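Uncharacterized protein GEBA250068378 (Sulfurospirillum deleyianum, PDB 3NKG) is of unknown function but belongs to the DUF5625 family and folds largely into antiparallel beta sheets. Local coordinates at residues A[106-109]-A[110-114]. Numbering follows the deposited sequence.
With ACY (acetic acid), chain F.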
loop_
_atom_site.group_PDB
_atom_site.type_symbol
_atom_site.label_atom_id
_atom_site.label_comp_id
_atom_site.label_asym_id
_atom_site.label_seq_id
_atom_site.Cartn_x
_atom_site.Cartn_y
_atom_site.Cartn_z
ATOM N N GLN A 106 0.589 19.307 -8.296
ATOM C CA GLN A 106 -0.378 20.213 -7.682
ATOM C C GLN A 106 -1.020 21.005 -8.806
ATOM O O GLN A 106 -0.340 21.420 -9.739
ATOM C CB GLN A 106 0.300 21.134 -6.670
ATOM C CG GLN A 106 -0.588 22.239 -6.096
ATOM C CD GLN A 106 -0.021 22.834 -4.800
ATOM O OE1 GLN A 106 1.189 23.042 -4.665
ATOM N NE2 GLN A 106 -0.902 23.108 -3.845
ATOM N N ILE A 107 -2.331 21.199 -8.726
ATOM C CA ILE A 107 -3.026 22.055 -9.680
ATOM C C ILE A 107 -2.949 23.509 -9.190
ATOM O O ILE A 107 -3.426 23.814 -8.104
ATOM C CB ILE A 107 -4.486 21.640 -9.809
ATOM C CG1 ILE A 107 -4.570 20.149 -10.191
ATOM C CG2 ILE A 107 -5.184 22.532 -10.838
ATOM C CD1 ILE A 107 -5.964 19.693 -10.539
ATOM N N ASN A 108 -2.337 24.395 -9.972
ATOM C CA ASN A 108 -2.178 25.788 -9.552
ATOM C C ASN A 108 -3.450 26.604 -9.756
ATOM O O ASN A 108 -4.406 26.166 -10.407
ATOM C CB ASN A 108 -1.005 26.492 -10.279
ATOM C CG ASN A 108 0.358 25.877 -9.950
ATOM O OD1 ASN A 108 0.677 25.614 -8.787
ATOM N ND2 ASN A 108 1.183 25.685 -10.980
ATOM N N GLN A 109 -3.438 27.801 -9.189
ATOM C CA GLN A 109 -4.554 28.718 -9.316
ATOM C C GLN A 109 -4.931 28.931 -10.787
ATOM O O GLN A 109 -6.102 28.946 -11.146
ATOM C CB GLN A 109 -4.161 30.036 -8.669
ATOM C CG GLN A 109 -5.278 31.052 -8.562
ATOM C CD GLN A 109 -4.789 32.353 -7.936
ATOM O OE1 GLN A 109 -3.949 33.055 -8.507
ATOM N NE2 GLN A 109 -5.302 32.669 -6.744
ATOM N N ASP A 110 -3.936 29.104 -11.648
ATOM C CA ASP A 110 -4.221 29.325 -13.057
ATOM C C ASP A 110 -4.380 28.008 -13.798
ATOM O O ASP A 110 -4.320 27.967 -15.027
ATOM C CB ASP A 110 -3.094 30.099 -13.699
ATOM C CG ASP A 110 -1.774 29.365 -13.625
ATOM O OD1 ASP A 110 -1.768 28.157 -13.273
ATOM O OD2 ASP A 110 -0.749 30.012 -13.921
ATOM N N ASN A 111 -4.528 26.928 -13.043
ATOM C CA ASN A 111 -4.770 25.620 -13.628
ATOM C C ASN A 111 -3.569 24.972 -14.345
ATOM O O ASN A 111 -3.708 23.889 -14.896
ATOM C CB ASN A 111 -6.000 25.672 -14.544
ATOM C CG ASN A 111 -6.668 24.324 -14.696
ATOM O OD1 ASN A 111 -7.070 23.703 -13.711
ATOM N ND2 ASN A 111 -6.789 23.859 -15.935
ATOM N N THR A 112 -2.401 25.619 -14.345
ATOM C CA THR A 112 -1.165 24.909 -14.680
ATOM C C THR A 112 -0.903 23.829 -13.623
ATOM O O THR A 112 -1.475 23.854 -12.528
ATOM C CB THR A 112 0.090 25.833 -14.816
ATOM O OG1 THR A 112 0.351 26.542 -13.590
ATOM C CG2 THR A 112 -0.088 26.844 -15.967
ATOM N N LYS A 113 -0.051 22.873 -13.961
ATOM C CA LYS A 113 0.273 21.790 -13.042
ATOM C C LYS A 113 1.742 21.870 -12.654
ATOM O O LYS A 113 2.599 22.128 -13.488
ATOM C CB LYS A 113 -0.093 20.435 -13.656
ATOM C CG LYS A 113 -1.576 20.131 -13.510
ATOM C CD LYS A 113 -2.267 19.909 -14.842
ATOM C CE LYS A 113 -3.790 19.823 -14.669
ATOM N NZ LYS A 113 -4.504 21.117 -14.940
ATOM N N LYS A 114 2.016 21.711 -11.370
ATOM C CA LYS A 114 3.382 21.754 -10.868
ATOM C C LYS A 114 3.730 20.354 -10.359
ATOM O O LYS A 114 3.023 19.825 -9.509
ATOM C CB LYS A 114 3.457 22.747 -9.707
ATOM C CG LYS A 114 4.768 22.740 -8.957
ATOM C CD LYS A 114 5.932 23.117 -9.849
ATOM C CE LYS A 114 7.209 23.283 -9.017
ATOM N NZ LYS A 114 8.415 23.501 -9.858
HETATM C C ACY F . 9.827 22.432 -12.941
HETATM O O ACY F . 9.384 23.422 -12.300
HETATM O OXT ACY F . 9.889 21.257 -12.493
HETATM C CH3 ACY F . 10.307 22.661 -14.347
#
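Asn108 and Thr112 tie the hairpin loop together twice over. The backbone N of Asn108 reaches Thr112 O, while its side-chain ND2 donates to Thr112 OG1 at 2.9 Å, nearly straight (173°) and with the hydroxyl in the amide plane. With chi1 at 60°, that OG1 sits between the backbone N and carbonyl carbon of Thr112, from where it also donates a hydrogen bond to OD1 of Asp110 on its syn lone pair, 2.7 Å away. The same OD1 accepts from Thr112 N at 2.8 Å, an Asx turn, since it takes the N-H two residues on; that N lies above the carboxylate plane. Were Asn108 an alanine, Thr112 OG1 would probably lose its side-chain tie across the loop, though the backbone bonds could remain.

Chain reversal is a type I turn from Asn108 to Asn111, closed by Asn111 N on Asn108 O at 2.7 Å, the donor lying well above the carbonyl plane. Asn111 takes the left-handed bulge position (phi 72°), giving a 3:5 hairpin with a type I turn and G1 bulge.

This polar loop is the tight part; its surroundings are more open. Ile107 CG2 lies beside Asn111 OD1 at 3.6 Å, and Lys113, on the same sheet face as Ile107, curls back so that its NZ binds Asn111 O. Gln109 is exposed on the outer side of the turn. Lys114 starts on the opposite face with Gln106, but its end leads away and NZ holds an acetate, probably from the crystallisation liquor.

Beyond the loop, Ile107 and Lys113 form the first, non-hydrogen-bonded antiparallel pair of strands 98-107 and 113-123, then Gln106 and Lys114 a hydrogen-bonded one. Strand 113-123 is outermost in its four-stranded sheet; on the other side of 98-107 runs strand 143-151, where Ile107 packs on Lys144 and Ile146, and Gln106 on Tyr145.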